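Local atomic coordinates of putative acetyltransferase (Staphylococcus aureus subsp. aureus Mu50, PDB entry 3H4Q), a protein that is a putative acetyltransferase of the GNAT family that probably transfers an acetyl group from acetyl-CoA to a substrate not yet identified. Residues A[81-86]-A[122-127]; A[106-111]-A[140-145]. All blocks are in the same frame, centred on the assembly; numbering follows the deposited sequence. Where two conformers were deposited one is given.

Interaction 1 (A[81-86]-A[122-127])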
loop_
_atom_site.group_PDB
_atom_site.type_symbol
_atom_site.label_atom_id
_atom_site.label_comp_id
_atom_site.label_asym_id
_atom_site.label_seq_id
_atom_site.Cartn_x
_atom_site.Cartn_y
_atom_site.Cartn_z
ATOM N N GLY A 81 -5.722 0.155 9.790
ATOM C CA GLY A 81 -4.714 0.007 8.757
ATOM C C GLY A 81 -4.840 1.076 7.693
ATOM O O GLY A 81 -5.852 1.778 7.639
ATOM N N PHE A 82 -3.816 1.227 6.857
ATOM C CA PHE A 82 -3.896 2.139 5.717
ATOM C C PHE A 82 -3.103 1.609 4.528
ATOM O O PHE A 82 -2.310 0.687 4.669
ATOM C CB PHE A 82 -3.410 3.549 6.076
ATOM C CG PHE A 82 -1.948 3.633 6.406
ATOM C CD1 PHE A 82 -1.500 3.424 7.701
ATOM C CD2 PHE A 82 -1.025 3.968 5.427
ATOM C CE1 PHE A 82 -0.155 3.522 8.014
ATOM C CE2 PHE A 82 0.327 4.061 5.728
ATOM C CZ PHE A 82 0.761 3.839 7.031
ATOM N N ILE A 83 -3.320 2.224 3.375
ATOM C CA ILE A 83 -2.659 1.852 2.140
ATOM C C ILE A 83 -2.526 3.111 1.293
ATOM O O ILE A 83 -3.411 3.968 1.304
ATOM C CB ILE A 83 -3.466 0.765 1.368
ATOM C CG1 ILE A 83 -2.674 0.206 0.179
ATOM C CG2 ILE A 83 -4.809 1.305 0.883
ATOM C CD1 ILE A 83 -3.260 -1.118 -0.394
ATOM N N VAL A 84 -1.403 3.240 0.590
ATOM C CA VAL A 84 -1.137 4.374 -0.294
ATOM C C VAL A 84 -0.975 3.812 -1.698
ATOM O O VAL A 84 -0.152 2.925 -1.906
ATOM C CB VAL A 84 0.136 5.048 0.132
ATOM C CG1 VAL A 84 0.528 6.130 -0.848
ATOM C CG2 VAL A 84 -0.043 5.608 1.549
ATOM N N VAL A 85 -1.770 4.294 -2.649
ATOM C CA VAL A 85 -1.720 3.821 -4.032
ATOM C C VAL A 85 -1.888 4.990 -4.999
ATOM O O VAL A 85 -2.674 5.914 -4.748
ATOM C CB VAL A 85 -2.815 2.792 -4.329
ATOM C CG1 VAL A 85 -4.196 3.365 -4.016
ATOM C CG2 VAL A 85 -2.743 2.354 -5.773
ATOM N N ASP A 86 -1.118 4.959 -6.082
ATOM C CA ASP A 86 -1.144 5.986 -7.117
ATOM C C ASP A 86 -0.406 5.442 -8.350
ATOM O O ASP A 86 -0.158 4.235 -8.434
ATOM C CB ASP A 86 -0.546 7.297 -6.595
ATOM C CG ASP A 86 0.891 7.153 -6.162
ATOM O OD1 ASP A 86 1.684 6.562 -6.921
ATOM O OD2 ASP A 86 1.233 7.670 -5.075
ATOM N N THR A 122 -5.055 -7.116 4.472
ATOM C CA THR A 122 -5.612 -7.928 3.421
ATOM C C THR A 122 -6.826 -7.272 2.809
ATOM O O THR A 122 -6.948 -7.246 1.591
ATOM C CB THR A 122 -5.971 -9.322 3.965
ATOM O OG1 THR A 122 -4.809 -9.876 4.600
ATOM C CG2 THR A 122 -6.452 -10.260 2.861
ATOM N N GLU A 123 -7.712 -6.720 3.628
ATOM C CA GLU A 123 -8.911 -6.057 3.119
ATOM C C GLU A 123 -8.570 -4.819 2.296
ATOM O O GLU A 123 -9.174 -4.559 1.269
ATOM C CB GLU A 123 -9.841 -5.671 4.274
ATOM C CG GLU A 123 -10.447 -6.864 4.999
ATOM C CD GLU A 123 -11.318 -7.716 4.091
ATOM O OE1 GLU A 123 -12.148 -7.136 3.349
ATOM O OE2 GLU A 123 -11.179 -8.961 4.133
ATOM N N LEU A 124 -7.603 -4.048 2.759
ATOM C CA LEU A 124 -7.210 -2.839 2.055
ATOM C C LEU A 124 -6.566 -3.158 0.702
ATOM O O LEU A 124 -6.884 -2.546 -0.329
ATOM C CB LEU A 124 -6.249 -2.027 2.931
ATOM C CG LEU A 124 -6.874 -1.290 4.125
ATOM C CD1 LEU A 124 -5.775 -0.716 5.024
ATOM C CD2 LEU A 124 -7.823 -0.154 3.633
ATOM N N PHE A 125 -5.667 -4.139 0.715
ATOM C CA PHE A 125 -4.941 -4.548 -0.488
ATOM C C PHE A 125 -5.976 -4.986 -1.522
ATOM O O PHE A 125 -5.934 -4.634 -2.704
ATOM C CB PHE A 125 -4.029 -5.731 -0.162
ATOM C CG PHE A 125 -2.798 -5.849 -1.030
ATOM C CD1 PHE A 125 -2.794 -5.495 -2.375
ATOM C CD2 PHE A 125 -1.652 -6.462 -0.499
ATOM C CE1 PHE A 125 -1.642 -5.660 -3.145
ATOM C CE2 PHE A 125 -0.500 -6.646 -1.260
ATOM C CZ PHE A 125 -0.488 -6.244 -2.584
ATOM N N ASN A 126 -6.938 -5.735 -1.032
ATOM C CA ASN A 126 -7.954 -6.273 -1.866
ATOM C C ASN A 126 -8.901 -5.222 -2.392
ATOM O O ASN A 126 -9.386 -5.331 -3.518
ATOM C CB ASN A 126 -8.700 -7.315 -1.059
ATOM C CG ASN A 126 -9.588 -8.127 -1.887
ATOM O OD1 ASN A 126 -9.182 -9.162 -2.399
ATOM N ND2 ASN A 126 -10.792 -7.643 -2.100
ATOM N N TYR A 127 -9.207 -4.222 -1.574
ATOM C CA TYR A 127 -10.117 -3.165 -1.998
ATOM C C TYR A 127 -9.455 -2.367 -3.126
ATOM O O TYR A 127 -10.094 -2.089 -4.132
ATOM C CB TYR A 127 -10.479 -2.278 -0.815
ATOM C CG TYR A 127 -11.223 -1.024 -1.171
ATOM C CD1 TYR A 127 -10.547 0.091 -1.641
ATOM C CD2 TYR A 127 -12.589 -0.932 -1.012
ATOM C CE1 TYR A 127 -11.219 1.254 -1.971
ATOM C CE2 TYR A 127 -13.279 0.240 -1.345
ATOM C CZ TYR A 127 -12.578 1.320 -1.833
ATOM O OH TYR A 127 -13.227 2.474 -2.187
#
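Strand 81-86 and helix 122-127 run in roughly the same direction, their axes 8.2 Å apart at 29°, and they come nearest where the CA of Ile83 stands 6.5 Å from the CA of Leu124. Leu124 contributes the largest buried area. Its CD1 methyl lies against the Gly81-Phe82 peptide, 3.3 Å from Gly81 C, which is close packing; with no side chain on Gly81, the methyl meets bare backbone. From the strand, Ile83 points at the helix and slides past Leu124 in the opposite direction. Its CG1 branch is anti to the backbone N (chi1 -171°) and extends on to the helix backbone, where CD1 sits 3.8 Å from Phe125 CA and 3.9 Å from Leu124 O. The other branch, CG2, meets Leu124 CB at 4.2 Å. The contact is buried, made by apolar side chains, partly against backbone, a helix laid on one face of a sheet. The CB of Phe82 points away from the helix, and its ring meets Phe61. Around the contact, Leu124 also touches Leu73 of strand 70-75 and Ile21 of strand 21-23, while Phe125 reaches Ile108 and Leu111 of strand 106-112, so helix 120-134 spans several strands of the central sheet.

Interaction 2 (A[106-111]-A[140-145])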
loop_
_atom_site.group_PDB
_atom_site.type_symbol
_atom_site.label_atom_id
_atom_site.label_comp_id
_atom_site.label_asym_id
_atom_site.label_seq_id
_atom_site.Cartn_x
_atom_site.Cartn_y
_atom_site.Cartn_z
ATOM N N PHE A 106 -0.608 1.195 -11.890
ATOM C CA PHE A 106 -0.795 1.652 -10.511
ATOM C C PHE A 106 0.304 1.049 -9.624
ATOM O O PHE A 106 0.871 0.001 -9.946
ATOM C CB PHE A 106 -2.184 1.285 -9.984
ATOM C CG PHE A 106 -3.258 2.193 -10.473
ATOM C CD1 PHE A 106 -3.818 2.015 -11.721
ATOM C CD2 PHE A 106 -3.690 3.248 -9.707
ATOM C CE1 PHE A 106 -4.808 2.869 -12.185
ATOM C CE2 PHE A 106 -4.677 4.100 -10.176
ATOM C CZ PHE A 106 -5.234 3.902 -11.403
ATOM N N VAL A 107 0.596 1.727 -8.515
ATOM C CA VAL A 107 1.667 1.332 -7.617
ATOM C C VAL A 107 1.216 1.422 -6.165
ATOM O O VAL A 107 0.713 2.469 -5.736
ATOM C CB VAL A 107 2.877 2.287 -7.761
ATOM C CG1 VAL A 107 3.965 1.905 -6.786
ATOM C CG2 VAL A 107 3.405 2.315 -9.198
ATOM N N ILE A 108 1.395 0.335 -5.417
ATOM C CA ILE A 108 1.099 0.325 -3.986
ATOM C C ILE A 108 2.416 0.635 -3.303
ATOM O O ILE A 108 3.357 -0.152 -3.362
ATOM C CB ILE A 108 0.566 -1.025 -3.524
ATOM C CG1 ILE A 108 -0.749 -1.299 -4.263
ATOM C CG2 ILE A 108 0.386 -1.036 -1.980
ATOM C CD1 ILE A 108 -1.396 -2.602 -3.939
ATOM N N HIS A 109 2.481 1.796 -2.669
ATOM C CA HIS A 109 3.708 2.254 -2.051
ATOM C C HIS A 109 3.856 1.863 -0.631
ATOM O O HIS A 109 4.967 1.708 -0.170
ATOM C CB HIS A 109 3.787 3.773 -2.110
ATOM C CG HIS A 109 3.822 4.308 -3.498
ATOM N ND1 HIS A 109 4.929 4.176 -4.302
ATOM C CD2 HIS A 109 2.893 4.964 -4.232
ATOM C CE1 HIS A 109 4.688 4.736 -5.470
ATOM N NE2 HIS A 109 3.460 5.221 -5.456
ATOM N N ARG A 110 2.750 1.725 0.087
ATOM C CA ARG A 110 2.818 1.343 1.489
ATOM C C ARG A 110 1.500 0.722 1.917
ATOM O O ARG A 110 0.448 1.109 1.447
ATOM C CB ARG A 110 3.162 2.553 2.359
ATOM C CG ARG A 110 3.580 2.217 3.788
ATOM C CD ARG A 110 4.945 1.530 3.871
ATOM N NE ARG A 110 5.334 1.342 5.269
ATOM C CZ ARG A 110 5.032 0.294 6.032
ATOM N NH1 ARG A 110 4.340 -0.732 5.562
ATOM N NH2 ARG A 110 5.442 0.285 7.291
ATOM N N LEU A 111 1.583 -0.285 2.781
ATOM C CA LEU A 111 0.420 -1.009 3.310
ATOM C C LEU A 111 0.740 -1.423 4.747
ATOM O O LEU A 111 1.812 -1.953 5.012
ATOM C CB LEU A 111 0.149 -2.272 2.491
ATOM C CG LEU A 111 -0.992 -3.202 2.942
ATOM C CD1 LEU A 111 -2.338 -2.464 3.022
ATOM C CD2 LEU A 111 -1.111 -4.389 1.983
ATOM N N ILE A 140 -0.568 -3.741 -11.780
ATOM C CA ILE A 140 -0.413 -3.051 -10.509
ATOM C C ILE A 140 0.971 -3.473 -9.997
ATOM O O ILE A 140 1.306 -4.661 -10.026
ATOM C CB ILE A 140 -1.612 -3.331 -9.540
ATOM C CG1 ILE A 140 -1.453 -2.607 -8.226
ATOM C CG2 ILE A 140 -1.772 -4.788 -9.219
ATOM C CD1 ILE A 140 -2.711 -2.775 -7.351
ATOM N N LEU A 141 1.816 -2.508 -9.640
ATOM C CA LEU A 141 3.144 -2.842 -9.127
ATOM C C LEU A 141 3.434 -2.399 -7.687
ATOM O O LEU A 141 2.649 -1.676 -7.057
ATOM C CB LEU A 141 4.249 -2.537 -10.144
ATOM C CG LEU A 141 4.221 -1.474 -11.241
ATOM C CD1 LEU A 141 5.094 -0.294 -10.926
ATOM C CD2 LEU A 141 4.776 -2.100 -12.490
ATOM N N THR A 142 4.509 -2.937 -7.126
ATOM C CA THR A 142 4.860 -2.636 -5.752
ATOM C C THR A 142 6.251 -3.167 -5.496
ATOM O O THR A 142 6.931 -3.577 -6.425
ATOM C CB THR A 142 3.848 -3.254 -4.762
ATOM O OG1 THR A 142 4.129 -2.795 -3.428
ATOM C CG2 THR A 142 3.862 -4.777 -4.826
ATOM N N ASP A 143 6.690 -3.136 -4.247
ATOM C CA ASP A 143 8.015 -3.616 -3.916
ATOM C C ASP A 143 8.078 -4.042 -2.457
ATOM O O ASP A 143 7.199 -3.696 -1.656
ATOM C CB ASP A 143 9.074 -2.555 -4.263
ATOM C CG ASP A 143 8.901 -1.271 -3.479
ATOM O OD1 ASP A 143 9.262 -1.268 -2.286
ATOM O OD2 ASP A 143 8.458 -0.256 -4.067
ATOM N N THR A 144 9.119 -4.801 -2.127
ATOM C CA THR A 144 9.313 -5.327 -0.780
ATOM C C THR A 144 9.087 -4.281 0.305
ATOM O O THR A 144 8.486 -4.570 1.349
ATOM C CB THR A 144 10.721 -5.865 -0.623
ATOM O OG1 THR A 144 10.908 -6.935 -1.552
ATOM C CG2 THR A 144 10.958 -6.368 0.787
ATOM N N PHE A 145 9.516 -3.055 0.026
ATOM C CA PHE A 145 9.456 -1.994 1.011
ATOM C C PHE A 145 8.082 -1.465 1.292
ATOM O O PHE A 145 7.918 -0.742 2.253
ATOM C CB PHE A 145 10.386 -0.839 0.631
ATOM C CG PHE A 145 11.794 -1.273 0.356
ATOM C CD1 PHE A 145 12.550 -1.871 1.355
ATOM C CD2 PHE A 145 12.365 -1.081 -0.896
ATOM C CE1 PHE A 145 13.859 -2.282 1.112
ATOM C CE2 PHE A 145 13.673 -1.481 -1.148
ATOM C CZ PHE A 145 14.417 -2.085 -0.140
HETATM O O HOH W 1 7.585 3.041 -4.381
#
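Phe106 pairs with Ile140 and Val107 with Leu141 as a short parallel ladder, the strand axes at 27°. Leu141 N donates to Phe106 O at 2.7 Å, almost straight at 172°, and Ile108 N returns a bond to Leu141 O at 2.9 Å. Beyond that a side chain takes over: Thr142 OG1, placed anti to its own backbone N (chi1 -173°), donates to Ile108 O at 2.8 Å, tilted from the carbonyl plane. The bridges end at Leu141, and by Arg110 and Phe145 the CA atoms are 7.4 Å apart. Such a splay between neighbouring parallel strands is a hallmark of the GNAT fold, the usual site of acetyl-CoA in relatives, and probably here too. Beyond the bridges, on the sheet face of Val107 and His109, a water lies at the edge of the His109 ring, 2.9 Å from ND1, and gives a weak bond of 3.4 Å to Asp143 OD2. That oxygen also bonds Tyr93 OH, while OD1 accepts a weak bond from Phe145 N. Arg110 reaches past Phe145 O to Asn148 OD1 and Ala146 O, which hold its guanidinium. Apolar contacts back the ladder on both faces: Val107 CG2 meets Leu141 CD1 at 3.6 Å, and on the other side the CD1 methyls of Ile108 and Ile140 lie 3.7 Å apart. In this beta-alpha-beta unit helix 120-134 covers Phe106 and Ile108, strand 78-86 borders 106-112, and strand 181-185 borders 139-143.

The two interactions lie about 10 Å apart, centre to centre, and their segments alternate along the chain: 81-86, 106-111, 122-127, 140-145. Interaction 1 seats helix 120-134 on the sheet; interaction 2 joins the two strands which that helix connects. Strands 78-86 and 106-112 are sheet neighbours, tied by the hydrogen bond between His109 NE2 and Asp86 OD1, 2.7 Å long. Backbone bonds from Val84 to both His109 and Arg110 are consistent with the beta bulge common in this GNAT strand. Val85, Asp86 and Phe106 line a pocket holding a polyethylene glycol fragment, probably from the crystallisation liquor, so the strands of both interactions contribute residues to its walls.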